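Long-range contacts in alanine racemase 1 (Caldanaerobacter subterraneus subsp. tengcongensis MB4, PDB 4Y2W), which belongs to the alanine racemase family, joining an N-terminal TIM-barrel domain to a C-terminal domain rich in beta strands: residues V13-I18 against R372-D377; L160-I165 against K197-P202; E246-T251 against V336-Q341. The protein carries 1 engineered substitution. All blocks are in the same frame, centred on the assembly; numbering follows the deposited sequence.

Interaction 1: V13-I18 against R372-D377; sequences VYLDAI and RVYFYD
Tyr14 and Phe375 lie side by side on one face of a parallel strand pair, their side chains pointing the same way. The planes are 14° from parallel but so offset that, with centroids 5.2 Å apart, the rings barely overlap. Phe375 CD1 stands over the rim of the tyrosine face, and Tyr14 CD2 comes to 3.9 Å from Phe375 CB. In both residues CG is anti to the carbonyl carbon, so the two CG atoms leave their backbones on the same side.

Val13 and Tyr374 pair likewise on the other face. Val13 CB is 3.6 Å from Tyr374 CD1, and both valine methyls lie beside the same flank of the ring. Leu15, in the first turn of the helix, runs obliquely across that tyrosine and brings CD1 to 4.0 Å from Tyr374 CB, while its own CB meets the edge of the Tyr376 ring.

Backbone bonds set the register: Val13 N to Val373 O (2.7 Å), Phe375 N to Val13 O (2.8 Å) and Leu15 N to Phe375 O (2.9 Å). The last carries the pairing beyond the strand into the helix. Asp16 has CG between the backbone N and the carbonyl carbon (chi1 57°), and its OD1 accepts a weak bond from the backbone N of Asp377; OD2 forms a salt bridge with Arg245.

Strand 372-376 lies between strand 10-14 and strand 379-384, whose Lys380 touches Phe375, while helix 48-58 covers the face carrying Tyr374, stacking Tyr50 on Tyr374 and setting Phe54 against Leu15 and Tyr376.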
loop_
_atom_site.group_PDB
_atom_site.type_symbol
_atom_site.label_atom_id
_atom_site.label_comp_id
_atom_site.label_asym_id
_atom_site.label_seq_id
_atom_site.Cartn_x
_atom_site.Cartn_y
_atom_site.Cartn_z
ATOM N N VAL A 13 9.962 -8.906 -10.475
ATOM C CA VAL A 13 8.869 -9.580 -11.181
ATOM C C VAL A 13 9.411 -10.444 -12.317
ATOM O O VAL A 13 10.105 -9.948 -13.208
ATOM C CB VAL A 13 7.858 -8.562 -11.747
ATOM C CG1 VAL A 13 6.835 -9.240 -12.648
ATOM C CG2 VAL A 13 7.170 -7.833 -10.606
ATOM N N TYR A 14 9.079 -11.732 -12.283
ATOM C CA TYR A 14 9.539 -12.687 -13.290
ATOM C C TYR A 14 8.439 -12.937 -14.309
ATOM O O TYR A 14 7.565 -13.776 -14.110
ATOM C CB TYR A 14 10.006 -13.981 -12.620
ATOM C CG TYR A 14 11.247 -13.748 -11.797
ATOM C CD1 TYR A 14 11.163 -13.186 -10.528
ATOM C CD2 TYR A 14 12.506 -14.027 -12.308
ATOM C CE1 TYR A 14 12.298 -12.936 -9.776
ATOM C CE2 TYR A 14 13.649 -13.782 -11.565
ATOM C CZ TYR A 14 13.537 -13.236 -10.297
ATOM O OH TYR A 14 14.663 -12.989 -9.550
ATOM N N LEU A 15 8.504 -12.187 -15.405
ATOM C CA LEU A 15 7.468 -12.203 -16.437
ATOM C C LEU A 15 7.321 -13.560 -17.114
ATOM O O LEU A 15 6.206 -13.978 -17.417
ATOM C CB LEU A 15 7.755 -11.126 -17.486
ATOM C CG LEU A 15 7.665 -9.690 -16.966
ATOM C CD1 LEU A 15 8.386 -8.742 -17.911
ATOM C CD2 LEU A 15 6.215 -9.268 -16.760
ATOM N N ASP A 16 8.443 -14.240 -17.351
ATOM C CA ASP A 16 8.422 -15.580 -17.958
ATOM C C ASP A 16 7.763 -16.641 -17.057
ATOM O O ASP A 16 7.306 -17.674 -17.544
ATOM C CB ASP A 16 9.831 -16.024 -18.380
ATOM C CG ASP A 16 10.823 -16.022 -17.230
ATOM O OD1 ASP A 16 11.293 -14.930 -16.841
ATOM O OD2 ASP A 16 11.152 -17.116 -16.731
ATOM N N ALA A 17 7.720 -16.384 -15.751
ATOM C CA ALA A 17 7.015 -17.248 -14.805
ATOM C C ALA A 17 5.504 -17.009 -14.829
ATOM O O ALA A 17 4.721 -17.932 -14.603
ATOM C CB ALA A 17 7.559 -17.043 -13.398
ATOM N N ILE A 18 5.101 -15.769 -15.086
ATOM C CA ILE A 18 3.682 -15.425 -15.210
ATOM C C ILE A 18 3.107 -16.008 -16.505
ATOM O O ILE A 18 2.014 -16.572 -16.506
ATOM C CB ILE A 18 3.467 -13.896 -15.174
ATOM C CG1 ILE A 18 3.895 -13.331 -13.816
ATOM C CG2 ILE A 18 2.008 -13.542 -15.446
ATOM C CD1 ILE A 18 4.125 -11.832 -13.820
ATOM N N ARG A 372 9.400 -1.843 -8.920
ATOM C CA ARG A 372 9.274 -3.150 -9.552
ATOM C C ARG A 372 10.331 -3.295 -10.634
ATOM O O ARG A 372 10.404 -2.475 -11.546
ATOM C CB ARG A 372 7.883 -3.329 -10.163
ATOM C CG ARG A 372 6.829 -3.844 -9.199
ATOM C CD ARG A 372 6.482 -2.832 -8.121
ATOM N NE ARG A 372 5.264 -3.219 -7.413
ATOM C CZ ARG A 372 4.724 -2.543 -6.402
ATOM N NH1 ARG A 372 5.287 -1.433 -5.949
ATOM N NH2 ARG A 372 3.611 -2.983 -5.835
ATOM N N VAL A 373 11.151 -4.336 -10.508
ATOM C CA VAL A 373 12.166 -4.674 -11.499
ATOM C C VAL A 373 11.673 -5.901 -12.262
ATOM O O VAL A 373 11.124 -6.824 -11.658
ATOM C CB VAL A 373 13.523 -4.969 -10.825
ATOM C CG1 VAL A 373 14.596 -5.261 -11.864
ATOM C CG2 VAL A 373 13.940 -3.798 -9.946
ATOM N N TYR A 374 11.873 -5.909 -13.581
ATOM C CA TYR A 374 11.277 -6.925 -14.457
ATOM C C TYR A 374 12.307 -7.821 -15.139
ATOM O O TYR A 374 13.309 -7.339 -15.670
ATOM C CB TYR A 374 10.385 -6.246 -15.499
ATOM C CG TYR A 374 9.166 -5.616 -14.872
ATOM C CD1 TYR A 374 8.039 -6.378 -14.578
ATOM C CD2 TYR A 374 9.151 -4.268 -14.537
ATOM C CE1 TYR A 374 6.924 -5.811 -13.983
ATOM C CE2 TYR A 374 8.038 -3.691 -13.947
ATOM C CZ TYR A 374 6.929 -4.468 -13.669
ATOM O OH TYR A 374 5.829 -3.898 -13.084
ATOM N N PHE A 375 12.030 -9.127 -15.124
ATOM C CA PHE A 375 12.930 -10.144 -15.668
ATOM C C PHE A 375 12.238 -11.036 -16.699
ATOM O O PHE A 375 11.045 -11.316 -16.596
ATOM C CB PHE A 375 13.474 -11.019 -14.537
ATOM C CG PHE A 375 14.481 -10.326 -13.669
ATOM C CD1 PHE A 375 14.073 -9.564 -12.585
ATOM C CD2 PHE A 375 15.840 -10.434 -13.937
ATOM C CE1 PHE A 375 15.002 -8.926 -11.780
ATOM C CE2 PHE A 375 16.775 -9.795 -13.139
ATOM C CZ PHE A 375 16.355 -9.042 -12.058
ATOM N N TYR A 376 13.011 -11.478 -17.689
ATOM C CA TYR A 376 12.532 -12.404 -18.714
ATOM C C TYR A 376 13.702 -13.260 -19.210
ATOM O O TYR A 376 14.718 -12.728 -19.670
ATOM C CB TYR A 376 11.889 -11.637 -19.873
ATOM C CG TYR A 376 11.047 -12.505 -20.785
ATOM C CD1 TYR A 376 9.778 -12.939 -20.392
ATOM C CD2 TYR A 376 11.515 -12.893 -22.042
ATOM C CE1 TYR A 376 9.003 -13.733 -21.223
ATOM C CE2 TYR A 376 10.745 -13.687 -22.879
ATOM C CZ TYR A 376 9.492 -14.103 -22.466
ATOM O OH TYR A 376 8.730 -14.890 -23.296
ATOM N N ASP A 377 13.549 -14.579 -19.107
ATOM C CA ASP A 377 14.610 -15.543 -19.429
ATOM C C ASP A 377 15.901 -15.280 -18.642
ATOM O O ASP A 377 17.002 -15.493 -19.155
ATOM C CB ASP A 377 14.889 -15.577 -20.946
ATOM C CG ASP A 377 13.715 -16.136 -21.755
ATOM O OD1 ASP A 377 12.840 -16.821 -21.176
ATOM O OD2 ASP A 377 13.676 -15.897 -22.983
#

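Interaction 2: L160-I165 against K197-P202; sequences LILEGI and KRLKIP
Glu163, whose carboxylate OE1 is gripped by both Tyr62 OH and His129 NE2, turns its carbonyl oxygen to the 197-202 segment. There the neighbours are carbon: CG and CD of Pro202 each lie 3.3 Å from Glu163 O, and Ile201 CG2 lies 3.4 Å from it. No hydrogen bond joins the two segments, so shape rather than polarity defines this meeting.

Ile201 makes the largest share of the contact. Its CG1 is anti to the carbonyl carbon (chi1 -57°), leaving CG2 anti to the backbone N, and the two branches take different partners. CG2 lies against the main chain, 3.5 Å from Gly164 C, and also reaches Ile165 CG2 at 3.8 Å. The other branch ends in CD1, which approaches CB and CG2 of Ile165; the two isoleucines cross at about a right angle. Leu162 joins more loosely, its CG 4.4 Å from Ile201 CD1 and its CD2 4.5 Å from Leu199 CD2. Both leucines also touch Ala155 of helix 144-155, extending the apolar patch toward that helix.

The strand bends here: Leu162 is the centre of an inverse gamma turn, closed by a weak bond from Glu163 N to Ile161 O. On the other side, Arg198 is the C-prime residue of the Schellman motif that ends helix 177-195. The chain then passes Ile201 and Pro202 to Leu203, whose backbone bonds to Glu163 and Ile165, completing the right-handed beta-alpha-beta crossover between strands 160-166 and 203-208 that is characteristic of a TIM barrel.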
loop_
_atom_site.group_PDB
_atom_site.type_symbol
_atom_site.label_atom_id
_atom_site.label_comp_id
_atom_site.label_asym_id
_atom_site.label_seq_id
_atom_site.Cartn_x
_atom_site.Cartn_y
_atom_site.Cartn_z
ATOM N N LEU A 160 -25.652 -0.495 -27.472
ATOM C CA LEU A 160 -24.890 -1.479 -26.706
ATOM C C LEU A 160 -24.577 -2.715 -27.533
ATOM O O LEU A 160 -25.189 -2.949 -28.572
ATOM C CB LEU A 160 -25.678 -1.911 -25.469
ATOM C CG LEU A 160 -26.167 -0.802 -24.541
ATOM C CD1 LEU A 160 -26.915 -1.403 -23.359
ATOM C CD2 LEU A 160 -25.004 0.060 -24.073
ATOM N N ILE A 161 -23.602 -3.486 -27.060
ATOM C CA ILE A 161 -23.370 -4.847 -27.527
ATOM C C ILE A 161 -23.408 -5.743 -26.294
ATOM O O ILE A 161 -22.592 -5.592 -25.381
ATOM C CB ILE A 161 -22.008 -5.021 -28.231
ATOM C CG1 ILE A 161 -21.824 -3.979 -29.339
ATOM C CG2 ILE A 161 -21.891 -6.427 -28.812
ATOM C CD1 ILE A 161 -20.437 -3.978 -29.952
ATOM N N LEU A 162 -24.361 -6.667 -26.274
ATOM C CA LEU A 162 -24.569 -7.549 -25.136
ATOM C C LEU A 162 -23.687 -8.795 -25.287
ATOM O O LEU A 162 -24.164 -9.887 -25.618
ATOM C CB LEU A 162 -26.057 -7.894 -25.037
ATOM C CG LEU A 162 -26.618 -8.465 -23.735
ATOM C CD1 LEU A 162 -26.007 -7.813 -22.505
ATOM C CD2 LEU A 162 -28.128 -8.291 -23.728
ATOM N N GLU A 163 -22.393 -8.605 -25.030
ATOM C CA GLU A 163 -21.366 -9.613 -25.304
ATOM C C GLU A 163 -21.261 -10.707 -24.247
ATOM O O GLU A 163 -21.071 -11.876 -24.585
ATOM C CB GLU A 163 -20.002 -8.936 -25.440
ATOM C CG GLU A 163 -18.880 -9.862 -25.885
ATOM C CD GLU A 163 -17.529 -9.180 -25.867
ATOM O OE1 GLU A 163 -17.056 -8.823 -24.769
ATOM O OE2 GLU A 163 -16.937 -9.004 -26.949
ATOM N N GLY A 164 -21.353 -10.337 -22.973
ATOM C CA GLY A 164 -21.124 -11.294 -21.893
ATOM C C GLY A 164 -22.151 -11.287 -20.781
ATOM O O GLY A 164 -22.966 -10.370 -20.658
ATOM N N ILE A 165 -22.111 -12.343 -19.977
ATOM C CA ILE A 165 -22.935 -12.457 -18.781
ATOM C C ILE A 165 -22.179 -13.340 -17.794
ATOM O O ILE A 165 -21.665 -14.392 -18.175
ATOM C CB ILE A 165 -24.340 -13.030 -19.090
ATOM C CG1 ILE A 165 -25.163 -13.160 -17.804
ATOM C CG2 ILE A 165 -24.246 -14.377 -19.795
ATOM C CD1 ILE A 165 -26.653 -13.299 -18.037
ATOM N N LYS A 197 -36.017 -17.035 -25.113
ATOM C CA LYS A 197 -36.439 -15.777 -25.731
ATOM C C LYS A 197 -35.489 -15.352 -26.861
ATOM O O LYS A 197 -35.391 -14.170 -27.178
ATOM C CB LYS A 197 -36.534 -14.675 -24.671
ATOM C CG LYS A 197 -37.452 -15.010 -23.502
ATOM C CD LYS A 197 -38.925 -14.869 -23.868
ATOM C CE LYS A 197 -39.817 -15.715 -22.968
ATOM N NZ LYS A 197 -39.543 -15.522 -21.514
ATOM N N ARG A 198 -34.801 -16.325 -27.462
ATOM C CA ARG A 198 -33.966 -16.115 -28.654
ATOM C C ARG A 198 -32.798 -15.155 -28.417
ATOM O O ARG A 198 -32.501 -14.303 -29.259
ATOM C CB ARG A 198 -34.824 -15.642 -29.839
ATOM C CG ARG A 198 -36.108 -16.438 -30.059
ATOM C CD ARG A 198 -35.852 -17.923 -30.285
ATOM N NE ARG A 198 -35.103 -18.179 -31.514
ATOM C CZ ARG A 198 -35.627 -18.205 -32.739
ATOM N NH1 ARG A 198 -36.925 -17.984 -32.938
ATOM N NH2 ARG A 198 -34.842 -18.453 -33.783
ATOM N N LEU A 199 -32.128 -15.318 -27.277
ATOM C CA LEU A 199 -31.006 -14.465 -26.893
ATOM C C LEU A 199 -29.794 -15.302 -26.486
ATOM O O LEU A 199 -29.729 -15.812 -25.366
ATOM C CB LEU A 199 -31.422 -13.544 -25.746
ATOM C CG LEU A 199 -30.375 -12.548 -25.249
ATOM C CD1 LEU A 199 -29.942 -11.613 -26.368
ATOM C CD2 LEU A 199 -30.931 -11.766 -24.070
ATOM N N LYS A 200 -28.840 -15.438 -27.405
ATOM C CA LYS A 200 -27.607 -16.177 -27.152
ATOM C C LYS A 200 -26.483 -15.197 -26.844
ATOM O O LYS A 200 -25.971 -14.531 -27.747
ATOM C CB LYS A 200 -27.230 -17.033 -28.366
ATOM C CG LYS A 200 -28.347 -17.920 -28.899
ATOM C CD LYS A 200 -28.963 -18.789 -27.809
ATOM C CE LYS A 200 -29.934 -19.816 -28.378
ATOM N NZ LYS A 200 -29.239 -20.968 -29.016
ATOM N N ILE A 201 -26.107 -15.107 -25.570
ATOM C CA ILE A 201 -24.998 -14.247 -25.154
ATOM C C ILE A 201 -23.693 -15.041 -25.289
ATOM O O ILE A 201 -23.519 -16.057 -24.614
ATOM C CB ILE A 201 -25.185 -13.743 -23.709
ATOM C CG1 ILE A 201 -26.521 -13.000 -23.582
ATOM C CG2 ILE A 201 -24.038 -12.824 -23.310
ATOM C CD1 ILE A 201 -26.847 -12.531 -22.180
ATOM N N PRO A 202 -22.774 -14.586 -26.164
ATOM C CA PRO A 202 -21.606 -15.407 -26.517
ATOM C C PRO A 202 -20.652 -15.745 -25.370
ATOM O O PRO A 202 -20.048 -16.819 -25.388
ATOM C CB PRO A 202 -20.885 -14.582 -27.595
ATOM C CG PRO A 202 -21.468 -13.216 -27.538
ATOM C CD PRO A 202 -22.826 -13.324 -26.925
#

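Interaction 3: E246-T251 against V336-Q341; sequences ETLRFT and VIIGTQ
Phe250 holds CG anti to its backbone N (chi1 -170°), while Ile337 holds CG1 anti to its carbonyl carbon (chi1 -54°), and the two side chains meet obliquely. Ile337 CD1 stands over the centre of the ring, 3.9 Å from the Phe250 centroid and 6° off its normal, a CH-pi contact. Ile338 takes the edge instead: its CD1 lies near the ring plane, 3.7 Å from Phe250 CD2, and its CB is 3.6 Å from Phe250 CB.

That one aromatic residue faces two consecutive isoleucines reflects a classic beta bulge. Phe250 O accepts both Ile337 N at 2.7 Å, almost in line with the carbonyl, and Ile338 N at 3.2 Å, in the carbonyl plane on a lone pair. Phe250 N returns a bond of 2.9 Å to Ile338 O, completing the hydrogen-bonded antiparallel pair. Beyond the bulge Thr251 faces Val336 as a non-hydrogen-bonded pair, with CG2 methyls touching on the face opposite Phe250. The bulge coincides with a corner of the chain at 337-339, just after strand 334-336 of the large mixed sheet.

After the corner, Thr340 is held by two side chains of 246-251. Glu246 receives Thr340 OG1 at OE1, 2.6 Å away and from above the carboxylate plane; Thr340 N adds a weak bond to OE2. Arg249 bends at chi2 and chi3 and gives NH1 to Thr340 O at 2.7 Å, the acceptor lying in the guanidinium plane. Its NH2 forms salt bridges with Glu334 and with Glu12 of strand 10-14, which probably help to stabilise its positive charge.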
loop_
_atom_site.group_PDB
_atom_site.type_symbol
_atom_site.label_atom_id
_atom_site.label_comp_id
_atom_site.label_asym_id
_atom_site.label_seq_id
_atom_site.Cartn_x
_atom_site.Cartn_y
_atom_site.Cartn_z
ATOM N N GLU A 246 7.582 -19.412 -9.434
ATOM C CA GLU A 246 7.633 -18.221 -8.599
ATOM C C GLU A 246 7.689 -16.979 -9.478
ATOM O O GLU A 246 8.574 -16.863 -10.331
ATOM C CB GLU A 246 8.859 -18.280 -7.688
ATOM C CG GLU A 246 8.817 -17.326 -6.508
ATOM C CD GLU A 246 10.023 -17.495 -5.609
ATOM O OE1 GLU A 246 9.867 -18.095 -4.530
ATOM O OE2 GLU A 246 11.129 -17.053 -5.993
ATOM N N THR A 247 6.741 -16.065 -9.271
ATOM C CA THR A 247 6.592 -14.882 -10.122
ATOM C C THR A 247 7.136 -13.600 -9.497
ATOM O O THR A 247 7.523 -12.679 -10.220
ATOM C CB THR A 247 5.117 -14.644 -10.490
ATOM O OG1 THR A 247 4.323 -14.608 -9.300
ATOM C CG2 THR A 247 4.608 -15.746 -11.397
ATOM N N LEU A 248 7.157 -13.535 -8.166
ATOM C CA LEU A 248 7.619 -12.344 -7.455
ATOM C C LEU A 248 8.622 -12.678 -6.363
ATOM O O LEU A 248 8.407 -13.603 -5.581
ATOM C CB LEU A 248 6.431 -11.620 -6.829
ATOM C CG LEU A 248 6.750 -10.358 -6.020
ATOM C CD1 LEU A 248 5.630 -9.341 -6.182
ATOM C CD2 LEU A 248 7.006 -10.658 -4.546
ATOM N N ARG A 249 9.705 -11.905 -6.303
ATOM C CA ARG A 249 10.629 -11.956 -5.169
ATOM C C ARG A 249 10.733 -10.579 -4.508
ATOM O O ARG A 249 11.235 -9.628 -5.110
ATOM C CB ARG A 249 12.012 -12.437 -5.605
ATOM C CG ARG A 249 12.050 -13.870 -6.110
ATOM C CD ARG A 249 13.388 -14.521 -5.795
ATOM N NE ARG A 249 14.510 -13.682 -6.217
ATOM C CZ ARG A 249 15.722 -13.672 -5.661
ATOM N NH1 ARG A 249 16.022 -14.458 -4.629
ATOM N NH2 ARG A 249 16.650 -12.854 -6.142
ATOM N N PHE A 250 10.247 -10.482 -3.274
ATOM C CA PHE A 250 10.295 -9.246 -2.501
ATOM C C PHE A 250 11.602 -9.252 -1.722
ATOM O O PHE A 250 11.766 -10.045 -0.801
ATOM C CB PHE A 250 9.082 -9.180 -1.563
ATOM C CG PHE A 250 8.873 -7.851 -0.882
ATOM C CD1 PHE A 250 9.577 -6.706 -1.252
ATOM C CD2 PHE A 250 7.917 -7.743 0.121
ATOM C CE1 PHE A 250 9.353 -5.498 -0.614
ATOM C CE2 PHE A 250 7.689 -6.538 0.759
ATOM C CZ PHE A 250 8.407 -5.413 0.391
ATOM N N THR A 251 12.535 -8.382 -2.109
ATOM C CA THR A 251 13.898 -8.421 -1.580
ATOM C C THR A 251 14.391 -7.065 -1.071
ATOM O O THR A 251 13.844 -6.016 -1.423
ATOM C CB THR A 251 14.882 -8.928 -2.652
ATOM O OG1 THR A 251 15.138 -7.894 -3.609
ATOM C CG2 THR A 251 14.317 -10.158 -3.366
ATOM N N VAL A 336 15.879 -11.753 1.346
ATOM C CA VAL A 336 14.597 -12.076 0.722
ATOM C C VAL A 336 13.486 -12.106 1.771
ATOM O O VAL A 336 13.602 -12.763 2.801
ATOM C CB VAL A 336 14.662 -13.419 -0.041
ATOM C CG1 VAL A 336 13.301 -13.794 -0.616
ATOM C CG2 VAL A 336 15.699 -13.335 -1.149
ATOM N N ILE A 337 12.414 -11.375 1.482
ATOM C CA ILE A 337 11.258 -11.255 2.363
ATOM C C ILE A 337 10.148 -12.201 1.916
ATOM O O ILE A 337 9.509 -12.863 2.739
ATOM C CB ILE A 337 10.718 -9.813 2.338
ATOM C CG1 ILE A 337 11.838 -8.821 2.674
ATOM C CG2 ILE A 337 9.549 -9.660 3.301
ATOM C CD1 ILE A 337 11.614 -7.431 2.114
ATOM N N ILE A 338 9.916 -12.224 0.604
ATOM C CA ILE A 338 8.996 -13.152 -0.044
ATOM C C ILE A 338 9.740 -13.774 -1.213
ATOM O O ILE A 338 10.363 -13.058 -1.996
ATOM C CB ILE A 338 7.751 -12.435 -0.605
ATOM C CG1 ILE A 338 7.007 -11.692 0.508
ATOM C CG2 ILE A 338 6.835 -13.431 -1.312
ATOM C CD1 ILE A 338 5.891 -10.800 0.007
ATOM N N GLY A 339 9.680 -15.097 -1.327
ATOM C CA GLY A 339 10.300 -15.799 -2.448
ATOM C C GLY A 339 11.441 -16.734 -2.085
ATOM O O GLY A 339 11.638 -17.083 -0.921
ATOM N N THR A 340 12.203 -17.117 -3.108
ATOM C CA THR A 340 13.182 -18.199 -3.021
ATOM C C THR A 340 14.603 -17.653 -2.900
ATOM O O THR A 340 14.906 -16.582 -3.417
ATOM C CB THR A 340 13.079 -19.112 -4.268
ATOM O OG1 THR A 340 11.807 -19.772 -4.272
ATOM C CG2 THR A 340 14.186 -20.165 -4.302
ATOM N N GLN A 341 15.458 -18.396 -2.202
ATOM C CA GLN A 341 16.882 -18.081 -2.104
ATOM C C GLN A 341 17.660 -19.330 -1.675
ATOM O O GLN A 341 17.579 -19.741 -0.519
ATOM C CB GLN A 341 17.111 -16.938 -1.102
ATOM C CG GLN A 341 18.459 -16.240 -1.253
ATOM C CD GLN A 341 18.773 -15.286 -0.113
ATOM O OE1 GLN A 341 18.829 -15.685 1.052
ATOM N NE2 GLN A 341 18.993 -14.019 -0.445
#

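Overall arrangement
From the N terminus, residues 13-18 lead from strand 10-14 into helix 15-28 and meet 372-377 near the C terminus; interaction 1 thus closes a loop of more than 350 residues and joins the start of the chain to strand 372-376 within the mixed sheet. Interactions 2 and 3 are nested inside it, in series: interaction 2 lies between barrel strand 160-166 and the loop that leads from helix 177-195 to strand 203-208, and 246-251 later meets 336-341 in the C-terminal domain. Interactions 1 and 3 touch, because strands 10-14 and 248-260 are neighbours in the mixed sheet; Tyr14 N lies 2.8 Å from Thr247 O, a probable hydrogen bond. Interaction 2 stands apart, its centre about 38 Å from that of interaction 1.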